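Local coordinates for RING finger protein unkempt homolog (Mus musculus, PDB 5ELK), which binds specific RNA sequences through its clustered CCCH zinc fingers and represses translation, controlling the early morphology of cortical neurons during embryonic development, at residues N13-C19 with Y30-H36; H36-D40 with W64-G68; Y50-P54 with E84-E90. All coordinates share one frame. Residues are numbered along the deposited sequence.

Contact 1 (N13-C19 with Y30-H36). With ZN (zinc ion), chain C; nucleotides of chain B.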
# COMPACT_ATOMS: atom_id res chain seq x y z
N ASN A 13 -5.65 7.15 -1.58
CA ASN A 13 -5.44 7.06 -3.03
C ASN A 13 -4.27 6.20 -3.51
O ASN A 13 -4.24 5.82 -4.67
CB ASN A 13 -5.30 8.47 -3.60
CG ASN A 13 -6.44 9.38 -3.20
OD1 ASN A 13 -6.24 10.43 -2.59
ND2 ASN A 13 -7.66 8.96 -3.53
N TYR A 14 -3.32 5.91 -2.63
CA TYR A 14 -2.11 5.19 -3.03
C TYR A 14 -2.40 3.85 -3.73
O TYR A 14 -3.04 2.97 -3.17
CB TYR A 14 -1.24 4.93 -1.81
CG TYR A 14 0.11 4.33 -2.12
CD1 TYR A 14 1.11 5.11 -2.65
CD2 TYR A 14 0.38 2.99 -1.88
CE1 TYR A 14 2.35 4.59 -2.93
CE2 TYR A 14 1.63 2.46 -2.16
CZ TYR A 14 2.60 3.27 -2.68
OH TYR A 14 3.85 2.77 -2.97
N LYS A 15 -1.90 3.72 -4.96
CA LYS A 15 -2.12 2.55 -5.82
C LYS A 15 -3.58 2.14 -5.97
O LYS A 15 -3.92 0.97 -6.09
CB LYS A 15 -1.27 1.37 -5.35
CG LYS A 15 0.18 1.59 -5.69
CD LYS A 15 1.08 0.54 -5.10
CE LYS A 15 2.53 0.81 -5.44
NZ LYS A 15 2.75 0.94 -6.91
N THR A 16 -4.44 3.15 -6.01
CA THR A 16 -5.87 2.98 -6.24
C THR A 16 -6.15 2.96 -7.74
O THR A 16 -7.19 2.47 -8.19
CB THR A 16 -6.63 4.15 -5.58
OG1 THR A 16 -6.63 3.95 -4.16
CG2 THR A 16 -8.06 4.26 -6.07
N GLU A 17 -5.19 3.48 -8.51
CA GLU A 17 -5.37 3.67 -9.94
C GLU A 17 -4.11 3.28 -10.72
O GLU A 17 -3.03 3.16 -10.14
CB GLU A 17 -5.75 5.13 -10.21
CG GLU A 17 -7.19 5.47 -9.84
CD GLU A 17 -7.51 6.96 -9.94
OE1 GLU A 17 -6.77 7.77 -9.36
OE2 GLU A 17 -8.51 7.30 -10.61
N PRO A 18 -4.26 3.04 -12.03
CA PRO A 18 -3.17 2.51 -12.85
C PRO A 18 -2.23 3.55 -13.45
O PRO A 18 -2.67 4.61 -13.89
CB PRO A 18 -3.90 1.78 -13.98
CG PRO A 18 -5.20 2.51 -14.12
CD PRO A 18 -5.55 3.03 -12.75
N CYS A 19 -0.95 3.21 -13.48
CA CYS A 19 0.07 4.09 -14.04
C CYS A 19 -0.19 4.35 -15.52
O CYS A 19 -0.40 3.40 -16.28
CB CYS A 19 1.44 3.46 -13.86
SG CYS A 19 2.79 4.60 -14.11
N TYR A 30 7.33 0.86 -4.85
CA TYR A 30 6.81 1.81 -3.87
C TYR A 30 6.93 3.26 -4.35
O TYR A 30 6.20 4.14 -3.88
CB TYR A 30 7.55 1.64 -2.53
CG TYR A 30 9.06 1.89 -2.59
CD1 TYR A 30 9.58 3.15 -2.90
CD2 TYR A 30 9.97 0.86 -2.34
CE1 TYR A 30 10.95 3.38 -2.95
CE2 TYR A 30 11.35 1.09 -2.39
CZ TYR A 30 11.83 2.35 -2.70
OH TYR A 30 13.19 2.58 -2.75
N ALA A 31 7.84 3.49 -5.29
CA ALA A 31 8.18 4.83 -5.77
C ALA A 31 7.08 5.41 -6.65
O ALA A 31 7.06 6.61 -6.89
CB ALA A 31 9.50 4.79 -6.54
N CYS A 32 6.18 4.56 -7.13
CA CYS A 32 5.11 5.00 -8.02
C CYS A 32 3.73 4.80 -7.38
O CYS A 32 3.31 3.66 -7.17
CB CYS A 32 5.15 4.27 -9.36
SG CYS A 32 3.86 4.85 -10.46
N PRO A 33 3.00 5.89 -7.12
CA PRO A 33 1.72 5.81 -6.39
C PRO A 33 0.56 5.25 -7.21
O PRO A 33 -0.60 5.37 -6.79
CB PRO A 33 1.46 7.26 -6.00
CG PRO A 33 2.08 8.06 -7.12
CD PRO A 33 3.31 7.28 -7.53
N TYR A 34 0.85 4.64 -8.35
CA TYR A 34 -0.17 4.04 -9.19
C TYR A 34 0.17 2.56 -9.33
O TYR A 34 1.29 2.16 -9.03
CB TYR A 34 -0.23 4.75 -10.54
CG TYR A 34 -0.56 6.23 -10.42
CD1 TYR A 34 -1.85 6.66 -10.13
CD2 TYR A 34 0.42 7.20 -10.59
CE1 TYR A 34 -2.16 8.01 -10.00
CE2 TYR A 34 0.12 8.55 -10.47
CZ TYR A 34 -1.17 8.95 -10.18
OH TYR A 34 -1.46 10.30 -10.06
N TYR A 35 -0.80 1.74 -9.73
CA TYR A 35 -0.57 0.30 -9.78
C TYR A 35 -0.29 -0.18 -11.19
O TYR A 35 -0.77 0.39 -12.17
CB TYR A 35 -1.73 -0.50 -9.15
CG TYR A 35 -3.02 -0.57 -9.95
CD1 TYR A 35 -3.14 -1.40 -11.05
CD2 TYR A 35 -4.13 0.16 -9.57
CE1 TYR A 35 -4.32 -1.48 -11.77
CE2 TYR A 35 -5.30 0.10 -10.28
CZ TYR A 35 -5.40 -0.72 -11.37
OH TYR A 35 -6.59 -0.78 -12.06
N HIS A 36 0.52 -1.23 -11.26
CA HIS A 36 1.07 -1.72 -12.51
C HIS A 36 0.57 -3.12 -12.81
O HIS A 36 0.52 -3.55 -13.96
CB HIS A 36 2.59 -1.69 -12.41
CG HIS A 36 3.14 -0.34 -12.08
ND1 HIS A 36 3.04 0.22 -10.82
CD2 HIS A 36 3.76 0.59 -12.85
CE1 HIS A 36 3.59 1.42 -10.83
NE2 HIS A 36 4.04 1.67 -12.05
ZN ZN C . 4.01 3.65 -12.45
P G B 5 10.38 -6.61 2.19
OP1 G B 5 10.12 -8.05 2.40
OP2 G B 5 11.79 -6.14 2.08
O5' G B 5 9.64 -6.09 0.87
C5' G B 5 8.45 -6.70 0.41
C4' G B 5 7.72 -5.82 -0.58
O4' G B 5 7.05 -4.75 0.14
C3' G B 5 8.60 -5.14 -1.64
O3' G B 5 7.90 -5.07 -2.88
C2' G B 5 8.78 -3.73 -1.07
O2' G B 5 9.05 -2.74 -2.05
C1' G B 5 7.44 -3.50 -0.39
N9 G B 5 7.49 -2.53 0.72
C8 G B 5 8.15 -2.69 1.92
N7 G B 5 8.01 -1.66 2.70
C5 G B 5 7.23 -0.77 1.98
C6 G B 5 6.75 0.53 2.32
O6 G B 5 6.94 1.16 3.36
N1 G B 5 6.00 1.09 1.30
C2 G B 5 5.72 0.47 0.11
N2 G B 5 4.96 1.17 -0.75
N3 G B 5 6.15 -0.74 -0.23
C4 G B 5 6.89 -1.30 0.75

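Contact 2 (H36-D40 with W64-G68). With ZN (zinc ion), chain C.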
# COMPACT_ATOMS: atom_id res chain seq x y z
N HIS A 36 0.52 -1.23 -11.26
CA HIS A 36 1.07 -1.72 -12.51
C HIS A 36 0.57 -3.12 -12.81
O HIS A 36 0.52 -3.55 -13.96
CB HIS A 36 2.59 -1.69 -12.41
CG HIS A 36 3.14 -0.34 -12.08
ND1 HIS A 36 3.04 0.22 -10.82
CD2 HIS A 36 3.76 0.59 -12.85
CE1 HIS A 36 3.59 1.42 -10.83
NE2 HIS A 36 4.04 1.67 -12.05
N ASN A 37 0.18 -3.84 -11.76
CA ASN A 37 -0.40 -5.17 -11.92
C ASN A 37 -1.45 -5.45 -10.84
O ASN A 37 -1.81 -4.55 -10.07
CB ASN A 37 0.70 -6.23 -11.92
CG ASN A 37 1.68 -6.07 -10.77
OD1 ASN A 37 1.35 -6.32 -9.61
ND2 ASN A 37 2.91 -5.68 -11.09
N SER A 38 -1.94 -6.68 -10.80
CA SER A 38 -2.98 -7.08 -9.86
C SER A 38 -2.41 -7.19 -8.46
O SER A 38 -3.08 -6.85 -7.48
CB SER A 38 -3.60 -8.41 -10.28
OG SER A 38 -2.63 -9.44 -10.30
N LYS A 39 -1.16 -7.65 -8.38
CA LYS A 39 -0.48 -7.85 -7.10
C LYS A 39 0.04 -6.54 -6.48
O LYS A 39 0.53 -6.53 -5.35
CB LYS A 39 0.67 -8.86 -7.28
CG LYS A 39 0.20 -10.30 -7.37
CD LYS A 39 1.23 -11.23 -8.00
CE LYS A 39 2.13 -11.91 -6.97
NZ LYS A 39 3.16 -10.99 -6.42
N ASP A 40 -0.11 -5.45 -7.22
CA ASP A 40 0.34 -4.12 -6.83
C ASP A 40 -0.88 -3.27 -6.51
O ASP A 40 -0.79 -2.19 -5.91
CB ASP A 40 1.10 -3.52 -8.02
CG ASP A 40 1.90 -2.29 -7.66
OD1 ASP A 40 2.41 -2.21 -6.53
OD2 ASP A 40 2.03 -1.40 -8.53
N TRP A 64 2.46 -13.70 -1.31
CA TRP A 64 1.28 -13.09 -1.90
C TRP A 64 1.14 -13.68 -3.30
O TRP A 64 2.12 -13.71 -4.05
CB TRP A 64 1.42 -11.55 -1.93
CG TRP A 64 1.20 -10.93 -0.56
CD1 TRP A 64 2.15 -10.63 0.38
CD2 TRP A 64 -0.06 -10.58 0.02
NE1 TRP A 64 1.55 -10.11 1.50
CE2 TRP A 64 0.20 -10.07 1.31
CE3 TRP A 64 -1.38 -10.64 -0.42
CZ2 TRP A 64 -0.81 -9.62 2.15
CZ3 TRP A 64 -2.38 -10.20 0.42
CH2 TRP A 64 -2.09 -9.70 1.68
N GLY A 65 -0.05 -14.19 -3.62
CA GLY A 65 -0.28 -14.83 -4.91
C GLY A 65 -1.22 -14.00 -5.75
O GLY A 65 -1.49 -12.85 -5.42
N ASP A 66 -1.71 -14.56 -6.84
CA ASP A 66 -2.61 -13.85 -7.73
C ASP A 66 -3.93 -13.63 -6.97
O ASP A 66 -4.47 -14.59 -6.43
CB ASP A 66 -2.83 -14.66 -9.01
CG ASP A 66 -3.59 -13.90 -10.07
OD1 ASP A 66 -3.57 -12.65 -10.04
OD2 ASP A 66 -4.20 -14.57 -10.94
N PRO A 67 -4.42 -12.37 -6.88
CA PRO A 67 -5.68 -12.11 -6.17
C PRO A 67 -6.92 -12.70 -6.85
O PRO A 67 -7.91 -12.96 -6.16
CB PRO A 67 -5.77 -10.58 -6.17
CG PRO A 67 -4.36 -10.13 -6.32
CD PRO A 67 -3.77 -11.11 -7.27
N GLY A 68 -6.89 -12.89 -8.16
CA GLY A 68 -7.86 -13.76 -8.80
C GLY A 68 -7.58 -15.11 -8.17
O GLY A 68 -6.49 -15.31 -7.70
ZN ZN C . 4.01 3.65 -12.45

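Contact 3 (Y50-P54 with E84-E90). With nucleotides of chain B.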
# COMPACT_ATOMS: atom_id res chain seq x y z
N TYR A 50 -12.60 -3.58 3.95
CA TYR A 50 -11.99 -4.86 4.24
C TYR A 50 -11.09 -4.77 5.46
O TYR A 50 -10.61 -3.70 5.81
CB TYR A 50 -11.21 -5.37 3.03
CG TYR A 50 -10.26 -4.36 2.41
CD1 TYR A 50 -8.94 -4.27 2.83
CD2 TYR A 50 -10.67 -3.53 1.38
CE1 TYR A 50 -8.07 -3.36 2.26
CE2 TYR A 50 -9.81 -2.62 0.81
CZ TYR A 50 -8.51 -2.54 1.25
OH TYR A 50 -7.66 -1.63 0.67
N ARG A 51 -10.89 -5.92 6.10
CA ARG A 51 -10.09 -6.02 7.30
C ARG A 51 -8.59 -6.00 6.96
O ARG A 51 -8.20 -6.25 5.81
CB ARG A 51 -10.47 -7.30 8.06
CG ARG A 51 -11.58 -7.16 9.13
CD ARG A 51 -12.65 -6.10 8.80
NE ARG A 51 -13.97 -6.69 8.55
CZ ARG A 51 -14.95 -6.09 7.88
NH1 ARG A 51 -14.78 -4.88 7.36
NH2 ARG A 51 -16.10 -6.71 7.71
N SER A 52 -7.76 -5.69 7.96
CA SER A 52 -6.32 -5.66 7.78
C SER A 52 -5.75 -7.04 7.44
O SER A 52 -4.72 -7.14 6.78
CB SER A 52 -5.62 -5.12 9.03
OG SER A 52 -5.95 -5.90 10.17
N SER A 53 -6.41 -8.09 7.89
CA SER A 53 -5.88 -9.44 7.78
C SER A 53 -5.83 -9.92 6.31
O SER A 53 -6.71 -9.58 5.53
CB SER A 53 -6.71 -10.41 8.62
OG SER A 53 -8.09 -10.16 8.46
N PRO A 54 -4.79 -10.70 5.95
CA PRO A 54 -4.66 -11.25 4.58
C PRO A 54 -5.75 -12.26 4.22
O PRO A 54 -6.17 -13.01 5.10
CB PRO A 54 -3.32 -11.98 4.62
CG PRO A 54 -2.60 -11.45 5.81
CD PRO A 54 -3.66 -11.10 6.79
N GLU A 84 -2.38 -3.51 -0.00
CA GLU A 84 -3.66 -3.28 0.66
C GLU A 84 -3.53 -3.40 2.16
O GLU A 84 -4.23 -2.73 2.91
CB GLU A 84 -4.72 -4.26 0.16
CG GLU A 84 -5.35 -3.83 -1.13
CD GLU A 84 -6.68 -4.49 -1.40
OE1 GLU A 84 -6.93 -5.59 -0.86
OE2 GLU A 84 -7.47 -3.89 -2.14
N GLN A 85 -2.63 -4.26 2.59
CA GLN A 85 -2.43 -4.45 4.02
C GLN A 85 -1.56 -3.34 4.62
O GLN A 85 -1.90 -2.74 5.64
CB GLN A 85 -1.79 -5.81 4.27
CG GLN A 85 -1.62 -6.14 5.73
CD GLN A 85 -0.98 -7.49 5.94
OE1 GLN A 85 0.03 -7.82 5.32
NE2 GLN A 85 -1.55 -8.29 6.84
N GLN A 86 -0.43 -3.06 3.97
CA GLN A 86 0.52 -2.09 4.50
C GLN A 86 -0.10 -0.70 4.59
O GLN A 86 0.22 0.07 5.49
CB GLN A 86 1.78 -2.05 3.64
CG GLN A 86 2.66 -3.29 3.80
CD GLN A 86 4.10 -3.05 3.38
OE1 GLN A 86 4.51 -3.41 2.28
NE2 GLN A 86 4.88 -2.43 4.26
N PHE A 87 -1.02 -0.41 3.68
CA PHE A 87 -1.67 0.89 3.64
C PHE A 87 -3.11 0.79 4.12
O PHE A 87 -3.96 1.60 3.75
CB PHE A 87 -1.59 1.46 2.24
CG PHE A 87 -0.20 1.79 1.82
CD1 PHE A 87 0.62 0.83 1.28
CD2 PHE A 87 0.31 3.06 2.01
CE1 PHE A 87 1.91 1.13 0.91
CE2 PHE A 87 1.60 3.37 1.64
CZ PHE A 87 2.40 2.40 1.09
N HIS A 88 -3.38 -0.20 4.96
CA HIS A 88 -4.69 -0.29 5.58
C HIS A 88 -4.78 0.77 6.69
O HIS A 88 -3.81 0.98 7.41
CB HIS A 88 -4.91 -1.68 6.16
CG HIS A 88 -6.33 -1.93 6.55
ND1 HIS A 88 -6.84 -1.62 7.80
CD2 HIS A 88 -7.37 -2.44 5.84
CE1 HIS A 88 -8.12 -1.95 7.85
NE2 HIS A 88 -8.47 -2.45 6.68
N PRO A 89 -5.94 1.42 6.83
CA PRO A 89 -6.17 2.43 7.88
C PRO A 89 -5.69 2.04 9.28
O PRO A 89 -5.34 2.93 10.04
CB PRO A 89 -7.69 2.56 7.88
CG PRO A 89 -8.07 2.34 6.47
CD PRO A 89 -7.12 1.30 5.95
N GLU A 90 -5.68 0.75 9.59
CA GLU A 90 -5.32 0.26 10.92
C GLU A 90 -3.87 -0.21 10.98
O GLU A 90 -3.36 -0.55 12.05
CB GLU A 90 -6.22 -0.89 11.33
CG GLU A 90 -7.69 -0.55 11.43
CD GLU A 90 -8.53 -1.73 11.89
OE1 GLU A 90 -9.72 -1.52 12.21
OE2 GLU A 90 -8.00 -2.86 11.92
P G B 5 10.38 -6.61 2.19
OP1 G B 5 10.12 -8.05 2.40
OP2 G B 5 11.79 -6.14 2.08
O5' G B 5 9.64 -6.09 0.87
C5' G B 5 8.45 -6.70 0.41
C4' G B 5 7.72 -5.82 -0.58
O4' G B 5 7.05 -4.75 0.14
C3' G B 5 8.60 -5.14 -1.64
O3' G B 5 7.90 -5.07 -2.88
C2' G B 5 8.78 -3.73 -1.07
O2' G B 5 9.05 -2.74 -2.05
C1' G B 5 7.44 -3.50 -0.39
N9 G B 5 7.49 -2.53 0.72
C8 G B 5 8.15 -2.69 1.92
N7 G B 5 8.01 -1.66 2.70
C5 G B 5 7.23 -0.77 1.98
C6 G B 5 6.75 0.53 2.32
O6 G B 5 6.94 1.16 3.36
N1 G B 5 6.00 1.09 1.30
C2 G B 5 5.72 0.47 0.11
N2 G B 5 4.96 1.17 -0.75
N3 G B 5 6.15 -0.74 -0.23
C4 G B 5 6.89 -1.30 0.75
P U B 3 1.35 -7.06 11.34
OP1 U B 3 2.71 -7.22 11.90
OP2 U B 3 0.24 -6.51 12.17
O5' U B 3 1.49 -6.11 10.07
C5' U B 3 0.92 -6.48 8.83
C4' U B 3 1.80 -6.05 7.69
O4' U B 3 1.80 -4.59 7.61
C3' U B 3 3.26 -6.46 7.82
O3' U B 3 3.81 -6.66 6.52
C2' U B 3 3.89 -5.23 8.46
O2' U B 3 5.29 -5.12 8.29
C1' U B 3 3.13 -4.11 7.74
N1 U B 3 3.11 -2.82 8.45
C2 U B 3 3.24 -1.65 7.70
O2 U B 3 3.36 -1.65 6.48
N3 U B 3 3.23 -0.48 8.42
C4 U B 3 3.12 -0.34 9.78
O4 U B 3 3.13 0.79 10.29
C5 U B 3 2.99 -1.59 10.48
C6 U B 3 2.99 -2.75 9.82
P A B 4 5.06 -7.65 6.30
OP1 A B 4 4.77 -8.55 5.15
OP2 A B 4 5.38 -8.22 7.63
O5' A B 4 6.28 -6.70 5.88
C5' A B 4 6.25 -5.99 4.65
C4' A B 4 7.58 -5.36 4.31
O4' A B 4 7.91 -4.31 5.27
C3' A B 4 8.80 -6.28 4.29
O3' A B 4 9.71 -5.73 3.35
C2' A B 4 9.40 -6.07 5.68
O2' A B 4 10.76 -6.42 5.79
C1' A B 4 9.18 -4.56 5.84
N9 A B 4 9.17 -4.07 7.22
C8 A B 4 8.60 -4.67 8.32
N7 A B 4 8.71 -3.96 9.41
C5 A B 4 9.38 -2.81 9.02
C6 A B 4 9.78 -1.66 9.74
N6 A B 4 9.57 -1.50 11.04
N1 A B 4 10.42 -0.68 9.05
C2 A B 4 10.63 -0.86 7.72
N3 A B 4 10.29 -1.89 6.94
C4 A B 4 9.66 -2.85 7.66
O HOH W 1 -5.56 -0.68 2.31

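Contact 1 (N13-C19 with Y30-H36)
Metal ligation closes this CCCH zinc finger. One zinc ion is bound by Cys19 SG and Cys32 SG, both at 2.3 Å, and by His36 NE2 at 2.0 Å; Cys26, from the loop between the two segments, is the fourth ligand. Backbone hydrogen bonds align the two segments beside the metal. Tyr35 N donates to Glu17 O (2.7 Å) and Cys19 N to Tyr35 O (3.1 Å), a single beta bridge between Pro18 and Tyr35, while Lys15 N donates to Pro33 O (2.8 Å) from the third position of the type II turn Asn13–Thr16. Tyr14 OH donates to Tyr30 O (2.9 Å). The ammonium of Lys15 reaches the facing segment: NZ donates to Cys32 O and to Tyr34 O, each at 2.8 Å, and also forms a salt bridge with Asp40. The buried Lys15 thus joins the main chain at Cys32 and Tyr34 to the carboxylate that hydrogen-bonds the ligand His36. Apolar contacts complete the joint. Pro18 CB lies 4.1 Å from the centroid of the Tyr35 ring, over its face, as a CH-pi contact, and Tyr14 CD1 packs on Pro33 CB at 4.0 Å. At the finger's edge, Tyr14 OH lies 3.0 Å from N2 of G5 in the RNA chain. Residues 13-19 continue the chain from helix 7-13, and residues 30-36 return to them. Tyr14 and Lys15 touch Thr83 of helix 82-86, and the Tyr14 ring stacks on Phe87 just beyond that helix.

Contact 2 (H36-D40 with W64-G68)
This is a small surface contact between two zinc fingers: the chain leaving the zinc ligand His36 of one finger touches the end of strand 63-64 and the loop after it in the next, burying 210 Å² in all. Ser38 and Lys39 supply the first side of the interface. The CB of Ser38 points toward the other loop, and its OG lies 3.6 Å from Pro67 CD and makes a weak, long hydrogen bond to Asp66 OD1 (3.4 Å). Lys39 lays its aliphatic chain along the backbone, with CE 3.4 Å from Trp64 O and CG 3.6 Å from Gly65 O. Behind this edge, Asp40 OD2 accepts hydrogen bonds from His36 N (3.1 Å) and His36 ND1 (3.0 Å), drawing Asp40 back onto the zinc ligand; Asp40 also forms a salt bridge with Lys15. Across the interface itself, the chemistry is mostly van der Waals contact with one weak polar link, so the two fingers abut here without a strong bond.

Contact 3 (Y50-P54 with E84-E90)
The imidazole of His88 bonds through both its nitrogens: NE2 donates a short hydrogen bond to Tyr50 O (2.6 Å), and ND1 accepts from Glu90 N (3.2 Å). Held in this way, the ring is fixed against residues 50-52. Ser52 CB sits over its face, 4.1 Å from the His88 ring centroid, in a CH-pi contact, and the Tyr50 ring meets it obliquely, CE1 lying 3.8 Å from His88 CD2. At the other end of the interface, Gln85 NE2 makes a weak hydrogen bond to Ser52 O (3.4 Å) and rests 3.5 Å from Pro54 CG. A water bridges the segments, hydrogen-bonded to Tyr50 OH (2.8 Å) and Glu84 O (2.5 Å) and weakly to Phe87 O (3.1 Å). Glu84 OE1 lies over one face of the Tyr50 ring, and Arg43 serves both residues, through a salt bridge to the Glu84 carboxylate and a backbone hydrogen bond from Tyr50 OH. Helix 82-86 ends within the second segment, where Phe87 leaves helical geometry and His88 N still bonds back to Gln85 O (3.0 Å). The helix end also meets RNA: Gln86 NE2 donates to O2 of U3 in the RNA chain (2.8 Å), and Phe87 CZ approaches N2 of G5 in that chain at 3.4 Å. Polar bonds and a bridging water therefore hold the start of one zinc finger against the chain leaving it, and that same exit segment presents Gln86 to a uracil base of the RNA.

Overall arrangement
From the N terminus, contact 1 opens as the chain leaves helix 7-13 and closes the loop carrying Cys26, completing the first finger of this three-finger fragment. Contact 2 opens at the shared His36 and reaches forward to the second finger. Its span crosses that of contact 3, because 36-40 precedes 50-54 and 64-68 falls between 50-54 and 84-90, so the segments alternate; contact 3 closes the second finger, bringing its beginning to the end of helix 82-86. Trp64 bridges the crossed pair by touching Pro54 and Gln85, while contacts 1 and 2 meet at His36 and the Lys15–Asp40 pair. Tyr14 and Phe87 join contacts 1 and 3, whose centres lie about 16 Å apart, beside the bound RNA.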